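PDB 4BLO: packaging enzyme P4 from Pseudomonas phage phi6, which probably hydrolyses nucleoside triphosphates, ATP among them, as a hexameric motor that drives RNA into the procapsid of a double-stranded RNA phage. Local coordinates for residues L[144-149]-L[182-187]; L[186-191]-L[228-233]. All coordinates share one frame; numbering follows the deposited sequence.

Contact 1. Residues L[144-149]-L[182-187]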
# COMPACT_ATOMS: atom_id res chain seq x y z
N VAL L 144 -0.34 -12.11 39.50
CA VAL L 144 -1.49 -11.55 38.79
C VAL L 144 -1.41 -12.01 37.32
O VAL L 144 -0.39 -11.80 36.67
CB VAL L 144 -1.54 -9.99 38.94
CG1 VAL L 144 -2.68 -9.39 38.13
CG2 VAL L 144 -1.66 -9.58 40.41
N LEU L 145 -2.48 -12.63 36.82
CA LEU L 145 -2.54 -13.10 35.44
C LEU L 145 -3.55 -12.27 34.64
O LEU L 145 -4.76 -12.44 34.81
CB LEU L 145 -2.87 -14.61 35.36
CG LEU L 145 -3.19 -15.22 33.97
CD1 LEU L 145 -1.96 -15.30 33.08
CD2 LEU L 145 -3.84 -16.57 34.12
N ILE L 146 -3.03 -11.36 33.78
CA ILE L 146 -3.86 -10.53 32.91
C ILE L 146 -4.20 -11.36 31.70
O ILE L 146 -3.30 -11.90 31.04
CB ILE L 146 -3.18 -9.19 32.52
CG1 ILE L 146 -2.87 -8.31 33.76
CG2 ILE L 146 -4.01 -8.42 31.45
CD1 ILE L 146 -1.95 -7.18 33.47
N ARG L 147 -5.51 -11.51 31.45
CA ARG L 147 -5.98 -12.29 30.31
C ARG L 147 -6.58 -11.33 29.28
O ARG L 147 -7.50 -10.55 29.59
CB ARG L 147 -6.93 -13.39 30.74
CG ARG L 147 -6.17 -14.61 31.23
CD ARG L 147 -6.73 -15.88 30.60
NE ARG L 147 -5.80 -16.53 29.67
CZ ARG L 147 -6.15 -17.40 28.72
NH1 ARG L 147 -7.43 -17.71 28.53
NH2 ARG L 147 -5.23 -17.95 27.94
N TRP L 148 -6.00 -11.34 28.07
CA TRP L 148 -6.38 -10.44 26.99
C TRP L 148 -6.34 -11.16 25.64
O TRP L 148 -5.35 -11.83 25.33
CB TRP L 148 -5.42 -9.24 27.04
CG TRP L 148 -5.82 -8.01 26.27
CD1 TRP L 148 -7.07 -7.49 26.14
CD2 TRP L 148 -4.92 -7.09 25.64
NE1 TRP L 148 -7.02 -6.33 25.40
CE2 TRP L 148 -5.71 -6.05 25.09
CE3 TRP L 148 -3.53 -7.05 25.46
CZ2 TRP L 148 -5.15 -4.98 24.38
CZ3 TRP L 148 -2.98 -6.00 24.73
CH2 TRP L 148 -3.79 -4.99 24.19
N GLY L 149 -7.43 -11.05 24.87
CA GLY L 149 -7.57 -11.62 23.53
C GLY L 149 -7.20 -13.08 23.37
O GLY L 149 -6.57 -13.46 22.37
N PHE L 182 4.17 -6.84 42.83
CA PHE L 182 3.50 -8.02 42.31
C PHE L 182 4.14 -8.52 41.05
O PHE L 182 4.62 -7.73 40.24
CB PHE L 182 2.01 -7.73 42.02
CG PHE L 182 1.16 -7.58 43.25
CD1 PHE L 182 0.72 -8.70 43.94
CD2 PHE L 182 0.80 -6.33 43.71
CE1 PHE L 182 -0.07 -8.56 45.09
CE2 PHE L 182 0.02 -6.19 44.85
CZ PHE L 182 -0.41 -7.31 45.54
N ASN L 183 4.12 -9.85 40.86
CA ASN L 183 4.61 -10.51 39.67
C ASN L 183 3.46 -10.60 38.69
O ASN L 183 2.61 -11.50 38.79
CB ASN L 183 5.19 -11.88 40.01
CG ASN L 183 6.46 -11.83 40.82
OD1 ASN L 183 6.74 -12.74 41.60
ND2 ASN L 183 7.27 -10.80 40.63
N VAL L 184 3.41 -9.62 37.78
CA VAL L 184 2.35 -9.45 36.78
C VAL L 184 2.74 -10.14 35.48
O VAL L 184 3.89 -10.04 35.04
CB VAL L 184 2.02 -7.95 36.56
CG1 VAL L 184 0.88 -7.76 35.58
CG2 VAL L 184 1.68 -7.26 37.88
N ALA L 185 1.76 -10.83 34.86
CA ALA L 185 1.92 -11.50 33.57
C ALA L 185 0.77 -11.17 32.65
O ALA L 185 -0.36 -11.01 33.12
CB ALA L 185 2.01 -12.99 33.77
N VAL L 186 1.04 -11.08 31.33
CA VAL L 186 0.01 -10.80 30.32
C VAL L 186 -0.06 -11.94 29.30
O VAL L 186 0.90 -12.17 28.56
CB VAL L 186 0.21 -9.44 29.60
CG1 VAL L 186 -1.02 -9.07 28.77
CG2 VAL L 186 0.51 -8.33 30.60
N ASP L 187 -1.22 -12.64 29.29
CA ASP L 187 -1.58 -13.71 28.35
C ASP L 187 -2.96 -13.40 27.77
O ASP L 187 -3.96 -13.62 28.43
CB ASP L 187 -1.55 -15.10 29.02
CG ASP L 187 -1.59 -16.29 28.06
OD1 ASP L 187 -1.31 -16.09 26.85
OD2 ASP L 187 -1.88 -17.42 28.52
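CG of D187 stands anti to its backbone N (chi1 -166°), and R147, with CG beside its own N (chi1 -82°), bends at chi2 and chi3 to bring NH2 to D187 OD2; the two side chains run side by side. D187 OD2 sits at the edge of the guanidinium, in its plane, and NH2 of R147 reaches it in a straight but weak salt bridge of 3.4 Å, with the two flat groups turned 70° apart. Both ends have stronger partners: S133 OG for D187, and D156 and E153 for R147. A long arginine suits this place because it can reach several carboxylates at once.

The strands that carry them, 144-147 and 184-187, run parallel. V144 N and O hydrogen-bond to N183 O and A185 N, on either side of V184, and I146 spans V186 likewise: I146 N to A185 O is 2.8 Å, and D187 N to I146 O is 2.8 Å. These are inner strands of the P-loop NTPase core, and D187, late in strand 184-187, close to the bound calcium and ADP and hydrogen-bonded to S133 of the P-loop, is consistent with a Walker B aspartate.

On the face carrying V144, I146, V184 and V186, CD1 of I146 slants across two valines, 3.6 Å from V184 CG1 and 4.0 Å from V186 CG2. Beta-branched residues favour extended strands, and here V144, I146 and V186 lie against helix 167-179. The other face meets helix 132-140, where L145 CD1 flanks D187 CB at 4.1 Å and A185 is small enough to admit L136. Further along, W148 N donates to D187 O at 3.1 Å from above the carbonyl plane.

Contact 2. Residues L[186-191]-L[228-233]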
# COMPACT_ATOMS: atom_id res chain seq x y z
N VAL L 186 1.04 -11.08 31.33
CA VAL L 186 0.01 -10.80 30.32
C VAL L 186 -0.06 -11.94 29.30
O VAL L 186 0.90 -12.17 28.56
CB VAL L 186 0.21 -9.44 29.60
CG1 VAL L 186 -1.02 -9.07 28.77
CG2 VAL L 186 0.51 -8.33 30.60
N ASP L 187 -1.22 -12.64 29.29
CA ASP L 187 -1.58 -13.71 28.35
C ASP L 187 -2.96 -13.40 27.77
O ASP L 187 -3.96 -13.62 28.43
CB ASP L 187 -1.55 -15.10 29.02
CG ASP L 187 -1.59 -16.29 28.06
OD1 ASP L 187 -1.31 -16.09 26.85
OD2 ASP L 187 -1.88 -17.42 28.52
N SER L 188 -3.04 -12.78 26.58
CA SER L 188 -1.98 -12.50 25.60
C SER L 188 -1.80 -11.03 25.34
O SER L 188 -2.59 -10.20 25.82
CB SER L 188 -2.39 -13.13 24.26
OG SER L 188 -1.30 -13.67 23.54
N VAL L 189 -0.81 -10.71 24.50
CA VAL L 189 -0.53 -9.37 23.98
C VAL L 189 -1.00 -9.33 22.47
O VAL L 189 -0.99 -8.26 21.87
CB VAL L 189 0.95 -8.96 24.23
CG1 VAL L 189 1.87 -9.32 23.06
CG2 VAL L 189 1.05 -7.48 24.58
N ARG L 190 -1.48 -10.50 21.91
CA ARG L 190 -2.03 -10.68 20.55
C ARG L 190 -3.00 -9.55 20.11
O ARG L 190 -2.85 -9.12 18.98
CB ARG L 190 -2.78 -12.01 20.39
CG ARG L 190 -1.92 -13.24 20.09
CD ARG L 190 -2.79 -14.38 19.52
NE ARG L 190 -3.90 -14.78 20.38
CZ ARG L 190 -5.07 -15.26 19.95
NH1 ARG L 190 -5.29 -15.41 18.65
NH2 ARG L 190 -6.01 -15.60 20.81
N PRO L 191 -3.99 -9.06 20.93
CA PRO L 191 -4.86 -7.95 20.46
C PRO L 191 -4.10 -6.75 19.87
O PRO L 191 -4.54 -6.14 18.89
CB PRO L 191 -5.62 -7.53 21.73
CG PRO L 191 -5.60 -8.71 22.60
CD PRO L 191 -4.35 -9.46 22.32
N VAL L 228 5.95 -10.27 32.64
CA VAL L 228 6.13 -11.31 31.63
C VAL L 228 4.96 -11.19 30.64
O VAL L 228 3.81 -11.37 31.03
CB VAL L 228 6.23 -12.74 32.23
CG1 VAL L 228 6.08 -13.83 31.15
CG2 VAL L 228 7.53 -12.92 33.01
N MET L 229 5.24 -10.88 29.38
CA MET L 229 4.21 -10.78 28.34
C MET L 229 4.36 -11.91 27.35
O MET L 229 5.47 -12.12 26.85
CB MET L 229 4.29 -9.43 27.59
CG MET L 229 4.03 -8.23 28.47
SD MET L 229 3.57 -6.77 27.53
CE MET L 229 5.00 -6.53 26.54
N VAL L 230 3.27 -12.66 27.06
CA VAL L 230 3.38 -13.74 26.07
C VAL L 230 3.14 -13.11 24.71
O VAL L 230 2.13 -12.42 24.51
CB VAL L 230 2.57 -15.05 26.32
CG1 VAL L 230 1.90 -15.07 27.67
CG2 VAL L 230 1.61 -15.40 25.18
N VAL L 231 4.14 -13.26 23.83
CA VAL L 231 4.15 -12.63 22.51
C VAL L 231 4.09 -13.74 21.42
O VAL L 231 5.02 -14.54 21.26
CB VAL L 231 5.33 -11.60 22.34
CG1 VAL L 231 5.27 -10.53 23.42
CG2 VAL L 231 6.70 -12.26 22.39
N ASN L 232 2.93 -13.82 20.74
CA ASN L 232 2.69 -14.81 19.69
C ASN L 232 2.74 -14.10 18.33
O ASN L 232 1.83 -13.36 17.98
CB ASN L 232 1.36 -15.57 19.90
CG ASN L 232 1.21 -16.87 19.11
OD1 ASN L 232 1.54 -16.97 17.91
ND2 ASN L 232 0.64 -17.89 19.76
N PRO L 233 3.83 -14.31 17.56
CA PRO L 233 3.94 -13.60 16.27
C PRO L 233 3.41 -14.38 15.07
O PRO L 233 3.59 -15.60 14.99
CB PRO L 233 5.45 -13.37 16.14
CG PRO L 233 6.10 -14.47 17.01
CD PRO L 233 5.03 -15.12 17.85
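V186 and M229 lie side by side and point the same way, on the face of the sheet that packs against M170 of helix 167-179. Their strands, 184-187 and 226-231, are parallel neighbours in the RecA-like core, with 226-231 inserted between the presumed Walker B strand and the P-loop strand 120-126. V186 CG2 rests 4.1 Å from M229 CG. V186 also grips the neighbouring backbone twice, V186 N to V228 O at 2.8 Å and V230 N to V186 O at 2.8 Å.

CG of M229 lies beside its backbone N (chi1 -62°) and the chain runs on extended at chi2, which brings SD within 3.9 Å of V189 CG2, the two side chains slanting across each other; a flexible thioether fits itself easily against branched neighbours. The other methyl of V189 runs alongside V231, CG1 to CG1 at 3.6 Å.

On the opposite face V230 crosses D187 obliquely and presents both methyls to one carboxylate oxygen, with V230 CG2 nearest, 3.4 Å from D187 OD1. A cis peptide joins D187 to S188, after which V189 N makes only a weak bond to V230 O. R190, whose NE is paired with E150, begins helix 190-193 and runs alongside N232, its CG 4.0 Å from N232 CB.

How the contacts relate
Contacts 1 and 2 lie side by side in the one mixed sheet, their centres about 9 Å apart, and share strand 184-187 with V186 and D187. Along the chain, segment 144-149 comes first, then 182-187, which overlaps 186-191, and 228-233 last. Strand 184-187 is thus flanked by 144-147 in contact 1 and 226-231 in contact 2, and W148 O lies 2.8 Å from S188 N, a probable hydrogen bond joining the two contacts. The side chain of D187 lies about 4 Å from the calcium and that of N232 about 5 Å from ADP, while W148 and R190 touch a neighbouring subunit, so the pair spans from nucleotide site to hexamer interface.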